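Local coordinates for protein MHP1 (Microbacterium liquefaciens, PDB 2JLN) that couples the uptake of 5-aryl-substituted hydantoins across the membrane to sodium, as a symporter of the nucleobase-cation-symport-1 family, at residues 8-20 against 324-336. Sequence-based numbering, arbitrary orientation.
Sequences EARSLLNPSNAPT and YTLCSTFPRVFTF
Two asparagine side chains of the N-terminal loop, Asn14 and Asn17, reach together for the end of helix 314-329, both giving weak hydrogen bonds to Cys327 O, a carbonyl of its last turn. Asn14 ND2 also donates an N-H to Pro331 O (2.6 Å), which lies in the plane of the amide and offers a lone pair. Asparagine suits both places because its amide donates and accepts at once. Asn17 N gives a nearly straight bond to Asn14 OD1 (3.1 Å), closing an Asx motif, and Asn14 N returns one to Asn17 OD1 (2.9 Å). A chi1 of 79° sets Asn14 CG between its own backbone N and carbonyl carbon; chi2, 17°, then turns ND2 to the helix end and OD1 to the loop. Replacing Asn14 by alanine would probably leave Pro331 O without this donor and Asn17 N without its side-chain acceptor. The compact apolar ring of Pro331 packs CG on Leu12 CD2 (4.3 Å). Arg332, bent at chi2 and chi3, turns its guanidinium edge to Leu13 O and Ser11 O, but the NH2 bond to Leu13 O is modelled implausibly short and remains doubtful. Phe336 N, opening helix 336-349, bonds weakly to Ser16 OG (3.3 Å). Tyr395 bonds backbone to backbone with Leu12, and its OH bonds to Asn17 O. The Asn14 bond to Pro331 O, with several weaker ones, thus joins the loop to the end of helix 314-329 and the linker that follows.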
loop_
_atom_site.group_PDB
_atom_site.type_symbol
_atom_site.label_atom_id
_atom_site.label_comp_id
_atom_site.label_asym_id
_atom_site.label_seq_id
_atom_site.Cartn_x
_atom_site.Cartn_y
_atom_site.Cartn_z
ATOM N N GLU A 8 14.587 14.793 32.487
ATOM C CA GLU A 8 15.310 14.392 31.275
ATOM C C GLU A 8 14.428 14.295 29.994
ATOM O O GLU A 8 14.227 15.274 29.262
ATOM C CB GLU A 8 16.065 13.072 31.530
ATOM C CG GLU A 8 17.085 12.674 30.456
ATOM C CD GLU A 8 18.181 13.727 30.231
ATOM O OE1 GLU A 8 19.285 13.350 29.767
ATOM O OE2 GLU A 8 17.945 14.931 30.509
ATOM N N ALA A 9 13.894 13.110 29.730
ATOM C CA ALA A 9 13.256 12.850 28.449
ATOM C C ALA A 9 11.736 12.692 28.515
ATOM O O ALA A 9 11.210 11.886 29.294
ATOM C CB ALA A 9 13.893 11.611 27.801
ATOM N N ARG A 10 11.054 13.459 27.666
ATOM C CA ARG A 10 9.615 13.353 27.446
ATOM C C ARG A 10 9.212 11.961 26.921
ATOM O O ARG A 10 9.935 11.379 26.109
ATOM C CB ARG A 10 9.218 14.422 26.429
ATOM C CG ARG A 10 7.778 14.873 26.512
ATOM C CD ARG A 10 7.603 16.295 25.961
ATOM N NE ARG A 10 7.636 16.391 24.498
ATOM C CZ ARG A 10 6.612 16.091 23.695
ATOM N NH1 ARG A 10 5.458 15.643 24.207
ATOM N NH2 ARG A 10 6.747 16.228 22.373
ATOM N N SER A 11 8.071 11.425 27.370
ATOM C CA SER A 11 7.594 10.134 26.855
ATOM C C SER A 11 6.653 10.309 25.660
ATOM O O SER A 11 5.761 11.173 25.695
ATOM C CB SER A 11 6.883 9.316 27.938
ATOM O OG SER A 11 6.467 8.046 27.433
ATOM N N LEU A 12 6.846 9.483 24.620
ATOM C CA LEU A 12 6.048 9.570 23.387
ATOM C C LEU A 12 5.039 8.424 23.233
ATOM O O LEU A 12 4.355 8.332 22.207
ATOM C CB LEU A 12 6.950 9.634 22.143
ATOM C CG LEU A 12 7.904 10.817 21.919
ATOM C CD1 LEU A 12 8.705 10.610 20.660
ATOM C CD2 LEU A 12 7.195 12.172 21.876
ATOM N N LEU A 13 4.953 7.560 24.250
ATOM C CA LEU A 13 4.064 6.390 24.220
ATOM C C LEU A 13 2.660 6.769 24.648
ATOM O O LEU A 13 2.489 7.583 25.553
ATOM C CB LEU A 13 4.603 5.277 25.123
ATOM C CG LEU A 13 3.746 4.042 25.379
ATOM C CD1 LEU A 13 2.882 3.724 24.230
ATOM C CD2 LEU A 13 4.636 2.867 25.622
ATOM N N ASN A 14 1.673 6.204 23.960
ATOM C CA ASN A 14 0.273 6.254 24.357
ATOM C C ASN A 14 -0.389 4.961 23.856
ATOM O O ASN A 14 0.201 4.264 23.031
ATOM C CB ASN A 14 -0.414 7.555 23.888
ATOM C CG ASN A 14 -0.830 7.542 22.404
ATOM O OD1 ASN A 14 -0.899 6.494 21.773
ATOM N ND2 ASN A 14 -1.143 8.718 21.865
ATOM N N PRO A 15 -1.585 4.607 24.376
ATOM C CA PRO A 15 -2.101 3.252 24.119
ATOM C C PRO A 15 -2.283 2.903 22.635
ATOM O O PRO A 15 -2.120 1.738 22.287
ATOM C CB PRO A 15 -3.439 3.236 24.868
ATOM C CG PRO A 15 -3.762 4.661 25.081
ATOM C CD PRO A 15 -2.458 5.331 25.308
ATOM N N SER A 16 -2.579 3.875 21.780
ATOM C CA SER A 16 -2.739 3.601 20.347
ATOM C C SER A 16 -1.431 3.327 19.611
ATOM O O SER A 16 -1.384 2.454 18.753
ATOM C CB SER A 16 -3.469 4.753 19.653
ATOM O OG SER A 16 -4.744 4.971 20.238
ATOM N N ASN A 17 -0.382 4.081 19.938
ATOM C CA ASN A 17 0.929 3.959 19.285
ATOM C C ASN A 17 1.932 3.007 19.980
ATOM O O ASN A 17 3.132 3.038 19.707
ATOM C CB ASN A 17 1.551 5.351 19.110
ATOM C CG ASN A 17 2.011 5.967 20.432
ATOM O OD1 ASN A 17 2.515 5.265 21.294
ATOM N ND2 ASN A 17 1.847 7.284 20.586
ATOM N N ALA A 18 1.436 2.167 20.879
ATOM C CA ALA A 18 2.286 1.225 21.605
ATOM C C ALA A 18 2.488 -0.030 20.787
ATOM O O ALA A 18 1.604 -0.402 20.046
ATOM C CB ALA A 18 1.647 0.859 22.925
ATOM N N PRO A 19 3.644 -0.699 20.938
ATOM C CA PRO A 19 3.844 -1.985 20.261
ATOM C C PRO A 19 2.657 -2.920 20.517
ATOM O O PRO A 19 1.948 -2.778 21.509
ATOM C CB PRO A 19 5.115 -2.520 20.909
ATOM C CG PRO A 19 5.830 -1.306 21.341
ATOM C CD PRO A 19 4.809 -0.323 21.753
ATOM N N THR A 20 2.435 -3.866 19.622
ATOM C CA THR A 20 1.233 -4.664 19.659
ATOM C C THR A 20 1.614 -6.012 20.197
ATOM O O THR A 20 2.409 -6.729 19.570
ATOM C CB THR A 20 0.614 -4.791 18.238
ATOM O OG1 THR A 20 0.053 -3.521 17.860
ATOM C CG2 THR A 20 -0.468 -5.877 18.178
ATOM N N TYR A 324 -2.084 6.623 12.063
ATOM C CA TYR A 324 -0.994 6.335 12.993
ATOM C C TYR A 324 0.119 7.392 13.037
ATOM O O TYR A 324 0.832 7.485 14.058
ATOM C CB TYR A 324 -0.343 4.993 12.706
ATOM C CG TYR A 324 -1.143 3.805 13.121
ATOM C CD1 TYR A 324 -1.589 2.907 12.175
ATOM C CD2 TYR A 324 -1.431 3.553 14.450
ATOM C CE1 TYR A 324 -2.318 1.800 12.528
ATOM C CE2 TYR A 324 -2.154 2.433 14.822
ATOM C CZ TYR A 324 -2.598 1.563 13.844
ATOM O OH TYR A 324 -3.326 0.436 14.127
ATOM N N THR A 325 0.300 8.157 11.950
ATOM C CA THR A 325 1.292 9.244 11.935
ATOM C C THR A 325 0.869 10.387 12.862
ATOM O O THR A 325 1.697 10.959 13.568
ATOM C CB THR A 325 1.568 9.799 10.502
ATOM O OG1 THR A 325 2.155 8.777 9.686
ATOM C CG2 THR A 325 2.541 10.973 10.551
ATOM N N LEU A 326 -0.420 10.712 12.861
ATOM C CA LEU A 326 -0.956 11.729 13.769
ATOM C C LEU A 326 -0.921 11.309 15.241
ATOM O O LEU A 326 -0.343 12.006 16.094
ATOM C CB LEU A 326 -2.386 12.149 13.370
ATOM C CG LEU A 326 -2.516 12.989 12.078
ATOM C CD1 LEU A 326 -3.974 13.391 11.805
ATOM C CD2 LEU A 326 -1.608 14.215 12.115
ATOM N N CYS A 327 -1.532 10.176 15.555
ATOM C CA CYS A 327 -1.681 9.813 16.963
ATOM C C CYS A 327 -0.313 9.447 17.553
ATOM O O CYS A 327 -0.167 9.165 18.749
ATOM C CB CYS A 327 -2.696 8.679 17.136
ATOM S SG CYS A 327 -2.083 7.048 16.684
ATOM N N SER A 328 0.703 9.497 16.710
ATOM C CA SER A 328 1.986 8.957 17.080
ATOM C C SER A 328 3.086 10.018 17.069
ATOM O O SER A 328 4.143 9.816 17.660
ATOM C CB SER A 328 2.293 7.790 16.157
ATOM O OG SER A 328 3.664 7.608 16.044
ATOM N N THR A 329 2.827 11.148 16.410
ATOM C CA THR A 329 3.705 12.336 16.448
ATOM C C THR A 329 3.223 13.360 17.501
ATOM O O THR A 329 4.032 14.019 18.162
ATOM C CB THR A 329 3.736 13.090 15.086
ATOM O OG1 THR A 329 4.371 12.295 14.074
ATOM C CG2 THR A 329 4.465 14.424 15.241
ATOM N N PHE A 330 1.900 13.508 17.624
ATOM C CA PHE A 330 1.299 14.332 18.681
ATOM C C PHE A 330 0.530 13.456 19.686
ATOM O O PHE A 330 -0.723 13.478 19.740
ATOM C CB PHE A 330 0.411 15.412 18.068
ATOM C CG PHE A 330 1.066 16.118 16.954
ATOM C CD1 PHE A 330 0.658 15.902 15.652
ATOM C CD2 PHE A 330 2.152 16.935 17.201
ATOM C CE1 PHE A 330 1.305 16.525 14.602
ATOM C CE2 PHE A 330 2.799 17.568 16.169
ATOM C CZ PHE A 330 2.379 17.366 14.854
ATOM N N PRO A 331 1.287 12.677 20.486
ATOM C CA PRO A 331 0.631 11.568 21.165
ATOM C C PRO A 331 -0.322 12.010 22.291
ATOM O O PRO A 331 -1.230 11.248 22.599
ATOM C CB PRO A 331 1.817 10.730 21.661
ATOM C CG PRO A 331 2.924 11.697 21.749
ATOM C CD PRO A 331 2.749 12.579 20.592
ATOM N N ARG A 332 -0.157 13.199 22.871
ATOM C CA ARG A 332 -1.120 13.642 23.892
ATOM C C ARG A 332 -2.266 14.443 23.248
ATOM O O ARG A 332 -3.319 14.608 23.863
ATOM C CB ARG A 332 -0.466 14.398 25.082
ATOM C CG ARG A 332 0.991 14.008 25.397
ATOM C CD ARG A 332 1.224 13.128 26.627
ATOM N NE ARG A 332 0.860 11.711 26.461
ATOM C CZ ARG A 332 1.704 10.675 26.493
ATOM N NH1 ARG A 332 3.007 10.844 26.653
ATOM N NH2 ARG A 332 1.233 9.453 26.354
ATOM N N VAL A 333 -2.078 14.895 22.004
ATOM C CA VAL A 333 -3.151 15.554 21.245
ATOM C C VAL A 333 -4.094 14.614 20.465
ATOM O O VAL A 333 -5.293 14.848 20.467
ATOM C CB VAL A 333 -2.632 16.608 20.252
ATOM C CG1 VAL A 333 -3.792 17.353 19.654
ATOM C CG2 VAL A 333 -1.731 17.580 20.924
ATOM N N PHE A 334 -3.585 13.575 19.793
ATOM C CA PHE A 334 -4.450 12.704 18.959
ATOM C C PHE A 334 -4.426 11.273 19.416
ATOM O O PHE A 334 -3.414 10.803 19.912
ATOM C CB PHE A 334 -3.971 12.642 17.501
ATOM C CG PHE A 334 -4.094 13.916 16.759
ATOM C CD1 PHE A 334 -2.973 14.677 16.490
ATOM C CD2 PHE A 334 -5.321 14.354 16.309
ATOM C CE1 PHE A 334 -3.078 15.869 15.799
ATOM C CE2 PHE A 334 -5.431 15.555 15.607
ATOM C CZ PHE A 334 -4.309 16.309 15.359
ATOM N N THR A 335 -5.511 10.551 19.182
ATOM C CA THR A 335 -5.485 9.098 19.350
ATOM C C THR A 335 -5.821 8.417 18.012
ATOM O O THR A 335 -6.288 9.065 17.107
ATOM C CB THR A 335 -6.432 8.612 20.496
ATOM O OG1 THR A 335 -7.750 9.139 20.313
ATOM C CG2 THR A 335 -5.913 9.046 21.845
ATOM N N PHE A 336 -5.586 7.121 17.875
ATOM C CA PHE A 336 -5.929 6.465 16.622
ATOM C C PHE A 336 -7.304 6.841 16.073
ATOM O O PHE A 336 -7.399 7.321 14.955
ATOM C CB PHE A 336 -5.845 4.954 16.718
ATOM C CG PHE A 336 -6.321 4.270 15.484
ATOM C CD1 PHE A 336 -5.512 4.234 14.350
ATOM C CD2 PHE A 336 -7.585 3.701 15.433
ATOM C CE1 PHE A 336 -5.948 3.622 13.184
ATOM C CE2 PHE A 336 -8.033 3.077 14.275
ATOM C CZ PHE A 336 -7.214 3.041 13.140
#